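Local coordinates for protein Bug27 (PDB 2QPQ) that probably binds a small solute in the periplasm, as a Venus-flytrap receptor of the Bug family, and hands it on for uptake, at residues Phe106-Gly111 / Ile177-Val182; Cys136-Pro141 / Met157-Tyr162; Gly146-Val151 / Tyr224-Trp229; Lys163-Ala168 / Val181-Ser186; Ala198-Ser203 / Pro214-Gln219. One frame throughout, in Å; residues are numbered along the deposited sequence.

Interaction 1 of 5, residues Phe106-Gly111 / Ile177-Val182; sequences FVVPAG and IGLAVV
Val107 and Ala180 form a hydrogen-bonded pair of antiparallel strands: Val107 N gives its hydrogen to Ala180 O at 2.9 Å, nearly straight (172° at the hydrogen), and Ala180 N returns a bond to Val107 O at 3.0 Å. The same two oxygens also receive weaker CA-H...O contacts, Ala180 O from Phe106 CA and Val107 O from Leu179 CA. Strand 93-109 is thereby joined to strand 180-183 within the mixed sheet of an alpha/beta domain of this Venus-flytrap protein, and Phe106 also bonds through its backbone to Leu199 and Ala200. Apolar packing divides between the two faces of the sheet. On the face of Phe106 and Val181, a non-hydrogen-bonded pair, Phe106 CG is anti to the carbonyl carbon (chi1 -73°), and methyl CG2 of Val181 sits over the ring centre, 3.7 Å from the centroid, a CH-pi contact. Leu179 CD1 reaches the edge of the same ring and touches Val108 CG1 at 3.9 Å. On the face of Val107 and Ala180, Val107 CG2 meets Val182 CG2 at 4.2 Å, and Val182 goes on to helix 165-173. Beta-branched valines suit the extended backbone. Pro109 has no N-H to continue the pairing, and its CD lies 3.3 Å from Gly178 O.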
# COMPACT_ATOMS: atom_id res chain seq x y z
N PHE A 106 -11.62 1.39 7.10
CA PHE A 106 -12.62 2.44 7.09
C PHE A 106 -12.81 2.92 8.53
O PHE A 106 -13.27 2.15 9.36
CB PHE A 106 -13.95 1.91 6.54
CG PHE A 106 -13.94 1.68 5.05
CD1 PHE A 106 -13.14 0.69 4.50
CD2 PHE A 106 -14.71 2.46 4.20
CE1 PHE A 106 -13.11 0.45 3.13
CE2 PHE A 106 -14.72 2.24 2.83
CZ PHE A 106 -13.91 1.23 2.29
N VAL A 107 -12.40 4.15 8.81
CA VAL A 107 -12.48 4.73 10.17
C VAL A 107 -13.41 5.95 10.22
O VAL A 107 -13.54 6.75 9.24
CB VAL A 107 -11.06 5.04 10.78
CG1 VAL A 107 -10.26 3.76 10.92
CG2 VAL A 107 -10.23 6.04 9.91
N VAL A 108 -14.06 6.08 11.36
CA VAL A 108 -14.98 7.18 11.64
C VAL A 108 -14.60 7.78 13.01
O VAL A 108 -13.95 7.11 13.82
CB VAL A 108 -16.51 6.74 11.58
CG1 VAL A 108 -16.90 6.27 10.19
CG2 VAL A 108 -16.90 5.66 12.68
N PRO A 109 -14.96 9.05 13.25
CA PRO A 109 -14.70 9.68 14.53
C PRO A 109 -15.39 8.93 15.66
O PRO A 109 -16.45 8.30 15.44
CB PRO A 109 -15.39 11.05 14.39
CG PRO A 109 -15.58 11.27 12.98
CD PRO A 109 -15.65 9.96 12.32
N ALA A 110 -14.78 8.98 16.83
CA ALA A 110 -15.47 8.62 18.09
C ALA A 110 -16.83 9.28 18.11
O ALA A 110 -16.97 10.48 17.80
CB ALA A 110 -14.64 9.07 19.30
N GLY A 111 -17.85 8.47 18.41
CA GLY A 111 -19.22 8.94 18.49
C GLY A 111 -19.94 9.17 17.17
O GLY A 111 -21.02 9.78 17.14
N ILE A 177 -14.10 15.57 8.72
CA ILE A 177 -14.66 14.67 7.73
C ILE A 177 -15.22 13.45 8.52
O ILE A 177 -14.67 13.07 9.57
CB ILE A 177 -13.61 14.27 6.60
CG1 ILE A 177 -14.34 13.74 5.37
CG2 ILE A 177 -12.53 13.27 7.16
CD1 ILE A 177 -13.50 13.74 4.05
N GLY A 178 -16.30 12.88 8.02
CA GLY A 178 -17.01 11.81 8.73
C GLY A 178 -16.44 10.41 8.58
O GLY A 178 -16.83 9.46 9.30
N LEU A 179 -15.51 10.26 7.64
CA LEU A 179 -15.05 8.96 7.28
C LEU A 179 -13.74 9.09 6.50
O LEU A 179 -13.54 10.04 5.73
CB LEU A 179 -16.13 8.27 6.42
CG LEU A 179 -15.75 6.99 5.66
CD1 LEU A 179 -15.50 5.77 6.59
CD2 LEU A 179 -16.80 6.69 4.66
N ALA A 180 -12.85 8.12 6.69
CA ALA A 180 -11.68 8.01 5.83
C ALA A 180 -11.26 6.56 5.67
O ALA A 180 -11.50 5.69 6.52
CB ALA A 180 -10.47 8.85 6.41
N VAL A 181 -10.55 6.33 4.58
CA VAL A 181 -9.87 5.07 4.37
C VAL A 181 -8.37 5.31 4.44
O VAL A 181 -7.80 6.07 3.66
CB VAL A 181 -10.27 4.50 3.03
CG1 VAL A 181 -9.59 3.14 2.82
CG2 VAL A 181 -11.82 4.41 3.03
N VAL A 182 -7.73 4.67 5.42
CA VAL A 182 -6.31 4.87 5.62
C VAL A 182 -5.68 3.49 5.88
O VAL A 182 -6.38 2.49 6.01
CB VAL A 182 -6.00 5.92 6.75
CG1 VAL A 182 -6.64 7.29 6.42
CG2 VAL A 182 -6.51 5.44 8.11

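Interaction 2 of 5, residues Cys136-Pro141 / Met157-Tyr162; sequences CGNGTP and MVHVPY
Asn138 and Pro161 bring the turn and the strand together: Pro161 CB lies 3.7 Å from the backbone N of Asn138, and the two CB atoms are 4.3 Å apart. Pro161 offers CB to the peptide between Gly137 and Asn138. Beside it stands His159, which points its CB toward the turn and has CG anti to the backbone N (chi1 168°). The amide group of Asn138 comes up to the imidazole, the two planes only 19° apart, with the amide oxygen at the ring edge, in plane, at van der Waals distance. Pro161 N lies over one face of the His159 ring, toward its rim, and His143 of helix 141-153 stacks on the imidazole. The turn is a type II beta turn from Gly137 to Thr140, linking strand 132-135 to helix 141-153 in a beta-alpha-beta crossover that returns through the parallel strand 158-161. Thr140 is the N-cap of that helix. Its chi1 of 59° sets OG1 between the backbone N and the carbonyl carbon, where OG1 gives a 2.7 Å bond to Gly137 O and accepts from His143 N, capping the helix. Gly137 O additionally accepts from Thr140 N at 3.1 Å, a double grip that closes the turn. Glycine suits position 137 because a side chain at these backbone angles would collide with the carbonyl oxygen before it and press on Thr140 CG2. Gly137 CA lies 3.3 Å from Tyr162 O, while the hydroxyl of Tyr162 leads away to bond Asp171.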
# COMPACT_ATOMS: atom_id res chain seq x y z
N CYS A 136 -5.68 8.58 1.75
CA CYS A 136 -4.27 8.91 1.82
C CYS A 136 -3.76 9.57 0.51
O CYS A 136 -2.61 9.98 0.43
CB CYS A 136 -3.47 7.61 2.17
SG CYS A 136 -4.00 7.05 3.83
N GLY A 137 -4.63 9.72 -0.50
CA GLY A 137 -4.25 10.43 -1.71
C GLY A 137 -4.96 9.94 -2.95
O GLY A 137 -5.42 8.80 -3.05
N ASN A 138 -5.07 10.83 -3.91
CA ASN A 138 -5.63 10.51 -5.21
C ASN A 138 -4.80 9.40 -5.88
O ASN A 138 -3.56 9.52 -6.03
CB ASN A 138 -5.61 11.79 -6.02
CG ASN A 138 -6.61 11.77 -7.13
OD1 ASN A 138 -7.68 11.19 -7.00
ND2 ASN A 138 -6.26 12.39 -8.23
N GLY A 139 -5.48 8.30 -6.23
CA GLY A 139 -4.83 7.17 -6.90
C GLY A 139 -4.13 6.20 -5.93
O GLY A 139 -3.47 5.24 -6.35
N THR A 140 -4.27 6.43 -4.63
CA THR A 140 -3.68 5.50 -3.65
C THR A 140 -4.55 4.22 -3.55
O THR A 140 -5.72 4.23 -3.92
CB THR A 140 -3.54 6.09 -2.22
OG1 THR A 140 -4.84 6.50 -1.73
CG2 THR A 140 -2.54 7.28 -2.20
N PRO A 141 -3.97 3.12 -3.03
CA PRO A 141 -4.76 1.94 -2.76
C PRO A 141 -5.94 2.27 -1.81
O PRO A 141 -6.99 1.64 -1.88
CB PRO A 141 -3.75 1.02 -2.05
CG PRO A 141 -2.43 1.41 -2.67
CD PRO A 141 -2.55 2.91 -2.70
N MET A 157 -20.30 7.09 -2.40
CA MET A 157 -19.43 7.87 -1.52
C MET A 157 -18.54 8.75 -2.38
O MET A 157 -18.10 8.31 -3.44
CB MET A 157 -18.54 6.98 -0.67
CG MET A 157 -19.29 6.01 0.23
SD MET A 157 -18.09 5.02 1.15
CE MET A 157 -17.11 4.28 -0.15
N VAL A 158 -18.26 9.96 -1.88
CA VAL A 158 -17.47 10.94 -2.61
C VAL A 158 -16.06 11.04 -2.02
O VAL A 158 -15.90 11.34 -0.84
CB VAL A 158 -18.14 12.33 -2.58
CG1 VAL A 158 -17.17 13.43 -3.17
CG2 VAL A 158 -19.48 12.28 -3.32
N HIS A 159 -15.06 10.80 -2.86
CA HIS A 159 -13.67 10.76 -2.40
C HIS A 159 -13.12 12.15 -2.17
O HIS A 159 -13.24 13.05 -3.04
CB HIS A 159 -12.82 9.99 -3.42
CG HIS A 159 -11.35 10.11 -3.23
ND1 HIS A 159 -10.69 9.76 -2.06
CD2 HIS A 159 -10.38 10.51 -4.09
CE1 HIS A 159 -9.39 9.95 -2.21
NE2 HIS A 159 -9.18 10.40 -3.43
N VAL A 160 -12.52 12.35 -1.00
CA VAL A 160 -11.84 13.59 -0.73
C VAL A 160 -10.37 13.21 -0.41
O VAL A 160 -10.10 12.51 0.60
CB VAL A 160 -12.52 14.36 0.45
CG1 VAL A 160 -11.68 15.61 0.83
CG2 VAL A 160 -14.03 14.73 0.15
N PRO A 161 -9.43 13.59 -1.28
CA PRO A 161 -8.07 13.13 -1.06
C PRO A 161 -7.34 14.00 -0.05
O PRO A 161 -7.56 15.21 0.01
CB PRO A 161 -7.43 13.27 -2.44
CG PRO A 161 -8.15 14.49 -3.05
CD PRO A 161 -9.56 14.37 -2.54
N TYR A 162 -6.43 13.36 0.69
CA TYR A 162 -5.49 14.07 1.56
C TYR A 162 -4.05 13.79 1.14
O TYR A 162 -3.77 12.80 0.47
CB TYR A 162 -5.69 13.62 3.03
CG TYR A 162 -6.98 14.20 3.61
CD1 TYR A 162 -6.96 15.33 4.39
CD2 TYR A 162 -8.22 13.61 3.32
CE1 TYR A 162 -8.15 15.86 4.91
CE2 TYR A 162 -9.42 14.15 3.83
CZ TYR A 162 -9.36 15.28 4.61
OH TYR A 162 -10.51 15.84 5.08

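Interaction 3 of 5, residues Gly146-Val151 / Tyr224-Trp229; sequences GELLNV and YELNQW
Leu148 and Leu149 of helix 141-153 meet the ring of Tyr224, Leu148 over a face and Leu149 at an edge. The close part is here. Leu148 has CG anti to its backbone N (chi1 -179°), which carries CG to 3.7 Å from Tyr224 CE2; methyl CD2 then lies over the ring, offset toward the rim, 4.0 Å from the centroid in a CH-pi contact. At the edge, in the ring plane, Leu149 N is 3.5 Å from Tyr224 CE2; Leu149 CB also touches that carbon, at 3.9 Å. The Tyr224 hydroxyl bonds the backbone oxygen of Ala145. Toward strand 227-235 the fit is looser: Leu148 CD2 is 3.9 Å from Glu225 O and 4.4 Å from Leu226 CB. Glu225 starts away from the helix and remains partly exposed, whereas Leu226 turns inward against Leu144 and Ala145. Leucine suits position 148, since its branched end covers a flat ring without asking for polar partners. The chemistry across the two segments is almost wholly dispersive, so the directional hold comes from the buried phenol: its one polar atom is satisfied by a helix carbonyl, which should fix the tyrosine along the helix.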
# COMPACT_ATOMS: atom_id res chain seq x y z
N GLY A 146 -12.03 2.66 -1.45
CA GLY A 146 -13.37 3.34 -1.35
C GLY A 146 -14.10 3.25 -2.68
O GLY A 146 -15.32 3.04 -2.73
N GLU A 147 -13.38 3.43 -3.78
CA GLU A 147 -14.01 3.29 -5.09
C GLU A 147 -14.44 1.85 -5.37
O GLU A 147 -15.49 1.62 -5.95
CB GLU A 147 -13.08 3.85 -6.17
CG GLU A 147 -12.98 5.41 -6.10
CD GLU A 147 -14.35 6.07 -6.16
OE1 GLU A 147 -15.09 5.74 -7.11
OE2 GLU A 147 -14.72 6.91 -5.28
N LEU A 148 -13.64 0.87 -4.94
CA LEU A 148 -14.01 -0.52 -5.11
C LEU A 148 -15.27 -0.83 -4.32
O LEU A 148 -16.14 -1.57 -4.79
CB LEU A 148 -12.86 -1.44 -4.67
CG LEU A 148 -13.06 -2.96 -4.81
CD1 LEU A 148 -13.29 -3.36 -6.28
CD2 LEU A 148 -11.83 -3.66 -4.21
N LEU A 149 -15.37 -0.29 -3.11
CA LEU A 149 -16.60 -0.47 -2.36
C LEU A 149 -17.81 0.13 -3.11
O LEU A 149 -18.87 -0.51 -3.17
CB LEU A 149 -16.48 0.13 -0.98
CG LEU A 149 -17.66 -0.06 -0.00
CD1 LEU A 149 -17.99 -1.55 0.21
CD2 LEU A 149 -17.31 0.60 1.30
N ASN A 150 -17.65 1.34 -3.63
CA ASN A 150 -18.70 2.01 -4.42
C ASN A 150 -19.18 1.13 -5.56
O ASN A 150 -20.38 0.96 -5.75
CB ASN A 150 -18.24 3.34 -5.06
CG ASN A 150 -18.32 4.55 -4.12
OD1 ASN A 150 -17.70 5.58 -4.41
ND2 ASN A 150 -19.09 4.46 -3.03
N VAL A 151 -18.22 0.63 -6.33
CA VAL A 151 -18.50 -0.21 -7.51
C VAL A 151 -19.14 -1.54 -7.07
O VAL A 151 -20.14 -1.96 -7.65
CB VAL A 151 -17.21 -0.41 -8.37
CG1 VAL A 151 -17.38 -1.47 -9.45
CG2 VAL A 151 -16.77 0.91 -9.03
N TYR A 224 -14.66 -8.96 -2.11
CA TYR A 224 -13.92 -7.70 -1.86
C TYR A 224 -12.62 -7.98 -1.12
O TYR A 224 -12.62 -8.57 -0.05
CB TYR A 224 -14.78 -6.74 -1.04
CG TYR A 224 -14.15 -5.37 -0.83
CD1 TYR A 224 -13.03 -5.21 -0.01
CD2 TYR A 224 -14.67 -4.23 -1.45
CE1 TYR A 224 -12.42 -3.95 0.18
CE2 TYR A 224 -14.08 -2.96 -1.24
CZ TYR A 224 -12.96 -2.83 -0.44
OH TYR A 224 -12.39 -1.57 -0.25
N GLU A 225 -11.49 -7.56 -1.68
CA GLU A 225 -10.26 -7.46 -0.92
C GLU A 225 -9.34 -6.43 -1.55
O GLU A 225 -9.30 -6.28 -2.77
CB GLU A 225 -9.55 -8.82 -0.75
CG GLU A 225 -9.13 -9.47 -2.05
CD GLU A 225 -7.81 -10.21 -1.89
OE1 GLU A 225 -7.86 -11.46 -1.90
OE2 GLU A 225 -6.75 -9.55 -1.73
N LEU A 226 -8.60 -5.71 -0.72
CA LEU A 226 -7.59 -4.81 -1.26
C LEU A 226 -6.49 -4.61 -0.23
O LEU A 226 -6.45 -3.59 0.49
CB LEU A 226 -8.21 -3.49 -1.74
CG LEU A 226 -7.33 -2.37 -2.38
CD1 LEU A 226 -6.09 -2.85 -3.09
CD2 LEU A 226 -8.13 -1.46 -3.29
N ASN A 227 -5.59 -5.59 -0.18
CA ASN A 227 -4.47 -5.57 0.74
C ASN A 227 -3.22 -4.96 0.07
O ASN A 227 -2.82 -5.40 -1.00
CB ASN A 227 -4.20 -7.01 1.22
CG ASN A 227 -3.69 -7.09 2.64
OD1 ASN A 227 -3.28 -6.09 3.24
ND2 ASN A 227 -3.63 -8.30 3.17
N GLN A 228 -2.63 -3.95 0.70
CA GLN A 228 -1.46 -3.30 0.13
C GLN A 228 -0.18 -4.06 0.46
O GLN A 228 0.13 -4.29 1.61
CB GLN A 228 -1.36 -1.88 0.65
CG GLN A 228 -0.14 -1.06 0.21
CD GLN A 228 -0.32 0.39 0.61
OE1 GLN A 228 -1.35 0.97 0.31
NE2 GLN A 228 0.62 0.95 1.33
N TRP A 229 0.57 -4.42 -0.56
CA TRP A 229 1.89 -5.06 -0.43
C TRP A 229 2.96 -4.01 -0.52
O TRP A 229 2.72 -2.86 -0.96
CB TRP A 229 2.10 -6.15 -1.50
CG TRP A 229 1.58 -5.87 -2.92
CD1 TRP A 229 0.46 -6.42 -3.50
CD2 TRP A 229 2.21 -5.08 -3.96
NE1 TRP A 229 0.35 -5.98 -4.79
CE2 TRP A 229 1.40 -5.16 -5.10
CE3 TRP A 229 3.36 -4.27 -4.01
CZ2 TRP A 229 1.70 -4.49 -6.33
CZ3 TRP A 229 3.66 -3.58 -5.25
CH2 TRP A 229 2.80 -3.70 -6.38

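Interaction 4 of 5, residues Lys163-Ala168 / Val181-Ser186; sequences KGCGPA and VVTASS
Cys165 meets Ser186 and the end of strand 180-183 at the start of its own helix, for which Gly164 is the N-cap residue. In Cys165, SG lies anti to the carbonyl carbon (chi1 -62°); this points the sulfur across to the second segment, 4.0 Å from Val182 CB and 3.8 Å from Thr183 N, while SG is tied by the disulfide to Cys136. Cys165 CB rests 3.6 Å from Ser186 OG. That hydroxyl is turned back to its own chain and gives a 2.8 Å bond to Thr183 O, so the touch with the cysteine is plain packing. Thr183, the N-cap of helix 184-192, shares a 3.1 Å hydrogen bond between its OG1 and Ser185 OG. One turn along the first helix, Ala168 CB meets Val182 CG1 at 3.8 Å; a methyl suits a helix lying this close to a beta-branched strand residue. Two helix starts and a strand end thus converge beside the disulfide, and the Cys165 side chain lies about 4 Å from a bound citrate that probably came from the crystallisation liquor. Helix N-termini gathered at the ends of sheet strands are consistent with a position beside the ligand cleft, as in other periplasmic binding proteins.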
# COMPACT_ATOMS: atom_id res chain seq x y z
N LYS A 163 -3.15 14.62 1.59
CA LYS A 163 -1.74 14.44 1.29
C LYS A 163 -1.14 13.45 2.31
O LYS A 163 -0.45 13.84 3.24
CB LYS A 163 -1.07 15.81 1.29
CG LYS A 163 0.23 15.84 0.58
CD LYS A 163 0.77 17.30 0.54
CE LYS A 163 2.28 17.32 0.54
NZ LYS A 163 2.94 16.38 -0.41
N GLY A 164 -1.47 12.17 2.15
CA GLY A 164 -1.01 11.13 3.04
C GLY A 164 -2.00 10.80 4.14
O GLY A 164 -3.02 11.49 4.33
N CYS A 165 -1.68 9.77 4.90
CA CYS A 165 -2.59 9.28 5.92
C CYS A 165 -2.65 10.19 7.14
O CYS A 165 -3.69 10.24 7.81
CB CYS A 165 -2.25 7.84 6.35
SG CYS A 165 -2.38 6.55 5.05
N GLY A 166 -1.55 10.88 7.42
CA GLY A 166 -1.49 11.80 8.57
C GLY A 166 -2.54 12.90 8.51
O GLY A 166 -3.34 13.05 9.45
N PRO A 167 -2.54 13.69 7.42
CA PRO A 167 -3.63 14.66 7.28
C PRO A 167 -5.07 14.09 7.21
O PRO A 167 -5.99 14.71 7.77
CB PRO A 167 -3.25 15.41 5.99
CG PRO A 167 -1.71 15.30 6.00
CD PRO A 167 -1.57 13.83 6.31
N ALA A 168 -5.27 12.93 6.58
CA ALA A 168 -6.61 12.31 6.56
C ALA A 168 -7.05 12.00 7.97
O ALA A 168 -8.14 12.38 8.37
CB ALA A 168 -6.63 11.04 5.71
N VAL A 181 -10.55 6.33 4.58
CA VAL A 181 -9.87 5.07 4.37
C VAL A 181 -8.37 5.31 4.44
O VAL A 181 -7.80 6.07 3.66
CB VAL A 181 -10.27 4.50 3.03
CG1 VAL A 181 -9.59 3.14 2.82
CG2 VAL A 181 -11.82 4.41 3.03
N VAL A 182 -7.73 4.67 5.42
CA VAL A 182 -6.31 4.87 5.62
C VAL A 182 -5.68 3.49 5.88
O VAL A 182 -6.38 2.49 6.01
CB VAL A 182 -6.00 5.92 6.75
CG1 VAL A 182 -6.64 7.29 6.42
CG2 VAL A 182 -6.51 5.44 8.11
N THR A 183 -4.36 3.43 5.96
CA THR A 183 -3.74 2.16 6.28
C THR A 183 -4.06 1.82 7.73
O THR A 183 -4.10 2.72 8.60
CB THR A 183 -2.22 2.23 6.14
OG1 THR A 183 -1.72 3.20 7.05
CG2 THR A 183 -1.79 2.57 4.69
N ALA A 184 -4.29 0.53 7.98
CA ALA A 184 -4.40 0.01 9.34
C ALA A 184 -3.27 0.47 10.29
O ALA A 184 -3.52 0.85 11.43
CB ALA A 184 -4.52 -1.52 9.32
N SER A 185 -2.04 0.45 9.82
CA SER A 185 -0.88 0.86 10.62
C SER A 185 -0.95 2.31 11.14
O SER A 185 -0.64 2.55 12.32
CB SER A 185 0.39 0.65 9.79
OG SER A 185 0.18 1.24 8.51
N SER A 186 -1.34 3.26 10.27
CA SER A 186 -1.59 4.65 10.70
C SER A 186 -2.71 4.77 11.74
O SER A 186 -2.60 5.56 12.68
CB SER A 186 -1.86 5.60 9.52
OG SER A 186 -3.03 5.28 8.77

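Interaction 5 of 5, residues Ala198-Ser203 / Pro214-Gln219; sequences ALAVTS and PTVAEQ
Val201 and Thr215 make a single backbone bridge, their CA atoms 4.6 Å apart, in which Val201 N bonds Pro214 O at 3.0 Å and Val201 O receives Val216 N at 2.9 Å. Two CA-H...O contacts back these bonds up, the shorter from Ala200 CA to Pro214 O at 3.1 Å. Ala200 CB packs on methyl CG2 of Val216, 3.6 Å away; the small alanine lets the valine come in close, and both side chains touch Leu117 of helix 117-123. In this way the chain leaving strand 196-201, the sheet neighbour of strand 93-109, is met by the connection that runs on to strand 227-235, within the alpha/beta domain. Thr215 carries an ST motif: chi1 of 63° places OG1 between its backbone N and carbonyl carbon, where it accepts from Glu218 N at 2.9 Å. The same rotation leaves CG2 anti to the carbonyl carbon, 3.3 Å from Ser203 O, so one threonine uses its hydroxyl within its own turn and its methyl across the contact. Ser203 O also takes a hydrogen from a water that in turn accepts from Ala217 N, at 3.0 Å. Pro214, with no N-H to place, lays CG against Leu199 O.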
# COMPACT_ATOMS: atom_id res chain seq x y z
N ALA A 198 -13.36 1.75 13.88
CA ALA A 198 -13.15 1.08 12.61
C ALA A 198 -14.38 0.30 12.14
O ALA A 198 -14.89 -0.56 12.86
CB ALA A 198 -11.91 0.17 12.70
N LEU A 199 -14.85 0.61 10.94
CA LEU A 199 -16.00 -0.07 10.37
C LEU A 199 -15.68 -1.40 9.65
O LEU A 199 -16.47 -2.36 9.67
CB LEU A 199 -16.73 0.91 9.44
CG LEU A 199 -17.33 2.15 10.09
CD1 LEU A 199 -18.19 2.91 9.06
CD2 LEU A 199 -18.15 1.78 11.35
N ALA A 200 -14.52 -1.45 9.01
CA ALA A 200 -14.08 -2.62 8.25
C ALA A 200 -12.61 -2.51 7.98
O ALA A 200 -12.04 -1.39 7.99
CB ALA A 200 -14.83 -2.72 6.92
N VAL A 201 -11.99 -3.67 7.74
CA VAL A 201 -10.69 -3.80 7.11
C VAL A 201 -10.84 -4.34 5.70
O VAL A 201 -11.78 -5.11 5.44
CB VAL A 201 -9.69 -4.65 7.94
CG1 VAL A 201 -9.52 -4.03 9.32
CG2 VAL A 201 -10.14 -6.10 8.07
N THR A 202 -9.93 -3.97 4.79
CA THR A 202 -10.06 -4.32 3.38
C THR A 202 -9.38 -5.63 3.00
O THR A 202 -9.46 -6.04 1.85
CB THR A 202 -9.45 -3.24 2.45
OG1 THR A 202 -8.04 -3.15 2.71
CG2 THR A 202 -10.11 -1.89 2.69
N SER A 203 -8.70 -6.28 3.93
CA SER A 203 -8.11 -7.59 3.64
C SER A 203 -9.19 -8.69 3.61
O SER A 203 -10.35 -8.48 3.97
CB SER A 203 -7.03 -7.94 4.64
OG SER A 203 -7.50 -7.70 5.95
N PRO A 214 -14.66 -6.36 11.45
CA PRO A 214 -14.94 -7.26 10.34
C PRO A 214 -14.25 -6.80 9.04
O PRO A 214 -13.88 -5.61 8.92
CB PRO A 214 -16.48 -7.19 10.23
CG PRO A 214 -16.84 -5.87 10.82
CD PRO A 214 -15.87 -5.65 11.92
N THR A 215 -14.04 -7.73 8.11
CA THR A 215 -13.59 -7.37 6.76
C THR A 215 -14.77 -6.72 6.02
O THR A 215 -15.93 -6.88 6.41
CB THR A 215 -13.15 -8.60 5.96
OG1 THR A 215 -14.29 -9.47 5.78
CG2 THR A 215 -12.02 -9.36 6.67
N VAL A 216 -14.49 -6.01 4.94
CA VAL A 216 -15.56 -5.57 4.05
C VAL A 216 -16.35 -6.78 3.47
O VAL A 216 -17.61 -6.76 3.43
CB VAL A 216 -15.00 -4.71 2.89
CG1 VAL A 216 -16.15 -4.35 1.91
CG2 VAL A 216 -14.26 -3.45 3.47
N ALA A 217 -15.61 -7.80 3.03
CA ALA A 217 -16.20 -9.01 2.41
C ALA A 217 -17.23 -9.63 3.34
O ALA A 217 -18.31 -9.98 2.91
CB ALA A 217 -15.10 -10.03 2.05
N GLU A 218 -16.91 -9.75 4.63
CA GLU A 218 -17.84 -10.39 5.58
C GLU A 218 -19.05 -9.52 5.97
O GLU A 218 -19.85 -9.92 6.82
CB GLU A 218 -17.09 -10.96 6.79
CG GLU A 218 -16.79 -9.95 7.90
CD GLU A 218 -16.07 -10.57 9.08
OE1 GLU A 218 -14.82 -10.35 9.16
OE2 GLU A 218 -16.74 -11.27 9.94
N GLN A 219 -19.20 -8.35 5.33
CA GLN A 219 -20.29 -7.40 5.61
C GLN A 219 -21.36 -7.01 4.55
O GLN A 219 -21.73 -5.85 4.51
CB GLN A 219 -19.71 -6.08 6.21
CG GLN A 219 -18.94 -6.26 7.51
CD GLN A 219 -18.47 -4.95 8.12
OE1 GLN A 219 -17.31 -4.55 7.97
NE2 GLN A 219 -19.36 -4.28 8.83
O HOH W 1 -12.69 -7.75 2.48

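How the interactions relate
Interactions 1 and 5 share the sheet: Phe106 O lies 2.7 Å from Leu199 N, and Phe106 N 2.9 Å from Ala200 O, probable hydrogen bonds across neighbouring strands. The Phe106 ring carries interaction 1 on to interaction 3, its CE2 lying 3.4 Å from Leu149 CD2. Interactions 3 and 5 meet through Leu226 N and Thr202 O, 2.7 Å apart, and Val216 packs on Tyr224. The disulfide of Cys136 and Cys165 ties interactions 2 and 4, whose centres are about 10 Å apart. The side chains of both cysteines lie about 4 Å from the bound citrate, and Gln228 of interaction 3 bonds it; this citrate, though probably from the crystallisation liquor, may mark the pocket.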